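Local structure of vitamin B12-binding protein (Vibrio cholerae O395, 5YSC) at residues G172-E177 against N248-R253; F179-G184 against D256-V261. The protein binds vitamin B12 in the periplasm and probably delivers it to the BtuC subunits of the BtuCDF import transporter. All coordinates share one frame; numbering follows the deposited sequence.

Two neighbouring contacts show how one pair of chain regions can serve a ligand site at one end and a lobe's interior at the other. Both are buried, and both use helix 176-181: contact 1 takes its start, contact 2 its end. Their centres lie about 10 Å apart, with contact 1 about 4 Å from the centre of the chain and contact 2 about 13 Å. Contact 1 pairs two loop-rich regions through an indole, prolines and an asparagine, and includes three residues of the cyanocobalamin pocket. Contact 2 sets helix 176-181 against helix 254-267 through aliphatic, aromatic and sulfur atoms, farther from the ligand, and includes Cys182, one half of a disulfide.

Contact 1: G172-E177 against N248-R253; sequences GHWPSE and NRPTPR
Just ahead of Trp174 and Pro175, which meet Asn248 and Pro250 across the contact, His173 O is gripped by two donors of one residue: Ser176 OG at 2.7 Å and Ser176 N at 2.8 Å. The turn so formed leads into helix 176-181, with Pro175 at its N-cap. Trp174 has CG anti to its backbone N (chi1 -170°), and its indole lies between two prolines. Pro175, joined to Trp174 by a cis peptide bond, sets CB over one face toward the rim; on the opposite face Pro250 CG lies 3.8 Å from the centroid of the five-membered ring, only 17° off its normal, a CH-pi contact. Asn248 O approaches Trp174 CD1 obliquely at 3.5 Å, while Trp174 NE1 donates to Leu247 O, which helps to hold the ring's rotation. Asn248 OD1 lies 3.3 Å from Pro175 CG, the two side chains crossing at a slant, and Asn248 ND2 bonds to Tyr159 OH. Next in the loop, Arg249 donates from NE to cyanocobalamin, and its guanidinium forms salt bridges with Glu32 and Asp51. Trp174, Asn248 and Arg249 all line the vitamin B12 pocket, in the cleft of a two-lobed Fe/B12 periplasmic binding protein.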
loop_
_atom_site.group_PDB
_atom_site.type_symbol
_atom_site.label_atom_id
_atom_site.label_comp_id
_atom_site.label_asym_id
_atom_site.label_seq_id
_atom_site.Cartn_x
_atom_site.Cartn_y
_atom_site.Cartn_z
ATOM N N GLY A 172 7.204 7.830 8.308
ATOM C CA GLY A 172 7.242 7.936 6.868
ATOM C C GLY A 172 6.960 6.637 6.145
ATOM O O GLY A 172 7.049 6.614 4.929
ATOM N N HIS A 173 6.696 5.553 6.868
ATOM C CA HIS A 173 6.450 4.269 6.241
ATOM C C HIS A 173 5.119 4.282 5.503
ATOM O O HIS A 173 4.222 5.104 5.775
ATOM C CB HIS A 173 6.450 3.158 7.279
ATOM C CG HIS A 173 7.828 2.835 7.766
ATOM N ND1 HIS A 173 8.336 1.557 7.786
ATOM C CD2 HIS A 173 8.815 3.643 8.211
ATOM C CE1 HIS A 173 9.572 1.582 8.252
ATOM N NE2 HIS A 173 9.889 2.838 8.529
ATOM N N TRP A 174 4.992 3.331 4.588
ATOM C CA TRP A 174 3.835 3.291 3.714
ATOM C C TRP A 174 2.540 3.164 4.514
ATOM O O TRP A 174 2.445 2.345 5.427
ATOM C CB TRP A 174 3.971 2.128 2.751
ATOM C CG TRP A 174 2.939 2.193 1.701
ATOM C CD1 TRP A 174 1.731 1.544 1.669
ATOM C CD2 TRP A 174 3.003 2.997 0.525
ATOM N NE1 TRP A 174 1.038 1.919 0.538
ATOM C CE2 TRP A 174 1.810 2.793 -0.185
ATOM C CE3 TRP A 174 3.952 3.880 -0.001
ATOM C CZ2 TRP A 174 1.545 3.447 -1.389
ATOM C CZ3 TRP A 174 3.684 4.507 -1.207
ATOM C CH2 TRP A 174 2.489 4.288 -1.878
ATOM N N PRO A 175 1.479 3.909 4.145
ATOM C CA PRO A 175 1.275 4.826 3.026
ATOM C C PRO A 175 1.495 6.310 3.323
ATOM O O PRO A 175 0.854 7.195 2.696
ATOM C CB PRO A 175 -0.182 4.577 2.691
ATOM C CG PRO A 175 -0.807 4.341 3.995
ATOM C CD PRO A 175 0.204 3.535 4.766
ATOM N N SER A 176 2.449 6.610 4.208
ATOM C CA SER A 176 2.684 8.011 4.577
ATOM C C SER A 176 2.842 8.924 3.360
ATOM O O SER A 176 2.290 10.035 3.321
ATOM C CB SER A 176 3.931 8.119 5.472
ATOM O OG SER A 176 3.679 7.527 6.730
ATOM N N GLU A 177 3.596 8.477 2.364
ATOM C CA GLU A 177 3.913 9.272 1.190
ATOM C C GLU A 177 2.676 9.647 0.370
ATOM O O GLU A 177 2.672 10.660 -0.330
ATOM C CB GLU A 177 4.880 8.461 0.346
ATOM C CG GLU A 177 5.688 9.229 -0.573
ATOM C CD GLU A 177 6.965 9.634 0.056
ATOM O OE1 GLU A 177 6.910 10.056 1.230
ATOM O OE2 GLU A 177 8.013 9.486 -0.604
ATOM N N ASN A 248 -3.109 1.033 0.787
ATOM C CA ASN A 248 -2.142 0.305 1.587
ATOM C C ASN A 248 -1.310 -0.686 0.788
ATOM O O ASN A 248 -0.349 -1.257 1.340
ATOM C CB ASN A 248 -2.874 -0.368 2.734
ATOM C CG ASN A 248 -3.443 0.667 3.707
ATOM O OD1 ASN A 248 -2.880 1.746 3.847
ATOM N ND2 ASN A 248 -4.518 0.344 4.372
ATOM N N ARG A 249 -1.624 -0.883 -0.491
ATOM C CA ARG A 249 -0.787 -1.595 -1.438
ATOM C C ARG A 249 -0.180 -0.620 -2.424
ATOM O O ARG A 249 -0.935 0.091 -3.094
ATOM C CB ARG A 249 -1.593 -2.633 -2.243
ATOM C CG ARG A 249 -2.487 -3.536 -1.494
ATOM C CD ARG A 249 -3.356 -4.308 -2.447
ATOM N NE ARG A 249 -4.370 -5.051 -1.753
ATOM C CZ ARG A 249 -5.129 -5.964 -2.348
ATOM N NH1 ARG A 249 -4.941 -6.234 -3.634
ATOM N NH2 ARG A 249 -6.038 -6.634 -1.648
ATOM N N PRO A 250 1.109 -0.620 -2.651
ATOM C CA PRO A 250 1.673 0.268 -3.671
ATOM C C PRO A 250 1.596 -0.313 -5.073
ATOM O O PRO A 250 2.325 -1.253 -5.419
ATOM C CB PRO A 250 3.135 0.439 -3.225
ATOM C CG PRO A 250 3.191 -0.075 -1.855
ATOM C CD PRO A 250 2.133 -1.096 -1.707
ATOM N N THR A 251 0.634 0.208 -5.863
ATOM C CA THR A 251 0.222 -0.382 -7.127
ATOM C C THR A 251 -0.228 0.749 -8.037
ATOM O O THR A 251 -0.313 1.901 -7.604
ATOM C CB THR A 251 -0.975 -1.328 -6.989
ATOM O OG1 THR A 251 -2.108 -0.505 -6.713
ATOM C CG2 THR A 251 -0.819 -2.275 -5.818
ATOM N N PRO A 252 -0.549 0.461 -9.289
ATOM C CA PRO A 252 -1.206 1.501 -10.107
ATOM C C PRO A 252 -2.458 2.074 -9.484
ATOM O O PRO A 252 -2.732 3.272 -9.688
ATOM C CB PRO A 252 -1.517 0.747 -11.402
ATOM C CG PRO A 252 -0.375 -0.298 -11.452
ATOM C CD PRO A 252 -0.299 -0.761 -10.052
ATOM N N ARG A 253 -3.218 1.270 -8.718
ATOM C CA ARG A 253 -4.420 1.797 -8.102
ATOM C C ARG A 253 -4.112 2.779 -6.982
ATOM O O ARG A 253 -5.001 3.510 -6.544
ATOM C CB ARG A 253 -5.312 0.636 -7.650
ATOM C CG ARG A 253 -5.677 -0.289 -8.760
ATOM C CD ARG A 253 -6.840 -1.180 -8.400
ATOM N NE ARG A 253 -6.472 -2.159 -7.390
ATOM C CZ ARG A 253 -7.302 -2.820 -6.594
ATOM N NH1 ARG A 253 -8.604 -2.563 -6.581
ATOM N NH2 ARG A 253 -6.800 -3.727 -5.735
#

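Contact 2: F179-G184 against D256-V261; sequences FSLCGG and DAVEQV
A Schellman motif ends helix 176-181 where Phe179, Leu181 and Cys182 pack against Val258 and Val261 of helix 254-267. In it, Gly184 N reaches Phe179 O at 2.9 Å and Gly183 N reaches Ser180 O at 3.0 Å, Gly183 taking the positive phi (83°) of the C-prime residue. Phe179 O also accepts from Cys182 N, so two backbone donors hold it. Across the interface Val261 contributes the largest share of the buried surface. Its CG1, anti to the backbone N (chi1 166°), touches two groups: Phe179 CD1 at 3.6 Å and Cys182 SG at 3.7 Å. The other methyl, Val261 CG2, lies 4.0 Å from Phe179 CE1; the two side chains cross at about a right angle, and the ring itself stacks on Tyr157. One turn earlier, Val258 CG1 meets Leu181 CD1 more loosely, at 4.2 Å. The sulfur of Cys182 is bonded to that of Cys262, the residue after Val261, so a covalent link ties the end of one helix to the middle of the other. Beyond the motif lies strand 184-186, at the edge of a parallel sheet; helix 176-181 thus lies in the beta-alpha-beta connection from strand 155-159 in this alpha/beta lobe.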
loop_
_atom_site.group_PDB
_atom_site.type_symbol
_atom_site.label_atom_id
_atom_site.label_comp_id
_atom_site.label_asym_id
_atom_site.label_seq_id
_atom_site.Cartn_x
_atom_site.Cartn_y
_atom_site.Cartn_z
ATOM N N PHE A 179 -0.256 10.574 1.587
ATOM C CA PHE A 179 -0.768 11.762 2.256
ATOM C C PHE A 179 0.148 12.959 2.026
ATOM O O PHE A 179 -0.323 14.069 1.762
ATOM C CB PHE A 179 -0.941 11.471 3.751
ATOM C CG PHE A 179 -1.916 10.381 4.042
ATOM C CD1 PHE A 179 -3.278 10.664 4.150
ATOM C CD2 PHE A 179 -1.500 9.062 4.173
ATOM C CE1 PHE A 179 -4.203 9.665 4.408
ATOM C CE2 PHE A 179 -2.420 8.069 4.443
ATOM C CZ PHE A 179 -3.796 8.378 4.536
ATOM N N SER A 180 1.464 12.742 2.059
ATOM C CA SER A 180 2.404 13.869 1.980
ATOM C C SER A 180 2.328 14.600 0.647
ATOM O O SER A 180 2.557 15.811 0.601
ATOM C CB SER A 180 3.844 13.386 2.227
ATOM O OG SER A 180 3.930 12.738 3.466
ATOM N N LEU A 181 2.025 13.897 -0.452
ATOM C CA LEU A 181 1.862 14.566 -1.736
ATOM C C LEU A 181 0.854 15.719 -1.630
ATOM O O LEU A 181 1.041 16.773 -2.257
ATOM C CB LEU A 181 1.427 13.546 -2.788
ATOM C CG LEU A 181 1.324 13.974 -4.246
ATOM C CD1 LEU A 181 1.469 12.780 -5.176
ATOM C CD2 LEU A 181 0.013 14.709 -4.546
ATOM N N CYS A 182 -0.217 15.522 -0.855
ATOM C CA CYS A 182 -1.339 16.450 -0.743
ATOM C C CYS A 182 -1.106 17.496 0.339
ATOM O O CYS A 182 -2.033 18.242 0.671
ATOM C CB CYS A 182 -2.646 15.684 -0.426
ATOM S SG CYS A 182 -2.982 14.088 -1.331
ATOM N N GLY A 183 0.102 17.557 0.898
ATOM C CA GLY A 183 0.388 18.390 2.042
ATOM C C GLY A 183 0.027 17.771 3.374
ATOM O O GLY A 183 0.142 18.436 4.407
ATOM N N GLY A 184 -0.398 16.512 3.390
ATOM C CA GLY A 184 -0.846 15.905 4.632
ATOM C C GLY A 184 0.306 15.697 5.600
ATOM O O GLY A 184 1.392 15.280 5.211
ATOM N N ASP A 256 -5.485 6.120 -7.601
ATOM C CA ASP A 256 -6.840 6.412 -7.130
ATOM C C ASP A 256 -6.858 6.745 -5.637
ATOM O O ASP A 256 -7.634 7.588 -5.191
ATOM C CB ASP A 256 -7.796 5.241 -7.405
ATOM C CG ASP A 256 -8.214 5.149 -8.885
ATOM O OD1 ASP A 256 -8.266 6.195 -9.568
ATOM O OD2 ASP A 256 -8.451 4.054 -9.382
ATOM N N ALA A 257 -6.005 6.116 -4.835
ATOM C CA ALA A 257 -5.891 6.565 -3.459
ATOM C C ALA A 257 -5.368 7.993 -3.370
ATOM O O ALA A 257 -5.795 8.747 -2.496
ATOM C CB ALA A 257 -4.969 5.650 -2.661
ATOM N N VAL A 258 -4.375 8.349 -4.196
ATOM C CA VAL A 258 -3.917 9.734 -4.244
ATOM C C VAL A 258 -5.083 10.664 -4.521
ATOM O O VAL A 258 -5.294 11.650 -3.815
ATOM C CB VAL A 258 -2.795 9.906 -5.270
ATOM C CG1 VAL A 258 -2.521 11.377 -5.517
ATOM C CG2 VAL A 258 -1.524 9.212 -4.749
ATOM N N GLU A 259 -5.865 10.370 -5.541
ATOM C CA GLU A 259 -7.030 11.214 -5.820
ATOM C C GLU A 259 -7.970 11.283 -4.609
ATOM O O GLU A 259 -8.482 12.362 -4.256
ATOM C CB GLU A 259 -7.729 10.674 -7.091
ATOM C CG GLU A 259 -8.290 11.691 -7.989
ATOM C CD GLU A 259 -8.812 11.087 -9.285
ATOM O OE1 GLU A 259 -7.983 10.661 -10.137
ATOM O OE2 GLU A 259 -10.060 11.068 -9.447
ATOM N N GLN A 260 -8.257 10.143 -3.978
ATOM C CA GLN A 260 -9.233 10.117 -2.885
ATOM C C GLN A 260 -8.724 10.925 -1.703
ATOM O O GLN A 260 -9.436 11.774 -1.151
ATOM C CB GLN A 260 -9.517 8.664 -2.462
ATOM C CG GLN A 260 -10.617 8.530 -1.418
ATOM C CD GLN A 260 -10.883 7.115 -1.007
ATOM O OE1 GLN A 260 -9.971 6.337 -0.735
ATOM N NE2 GLN A 260 -12.159 6.773 -0.938
ATOM N N VAL A 261 -7.478 10.651 -1.300
ATOM C CA VAL A 261 -6.867 11.352 -0.182
ATOM C C VAL A 261 -6.792 12.842 -0.455
ATOM O O VAL A 261 -7.195 13.662 0.384
ATOM C CB VAL A 261 -5.464 10.778 0.113
ATOM C CG1 VAL A 261 -4.654 11.717 1.044
ATOM C CG2 VAL A 261 -5.659 9.442 0.730
#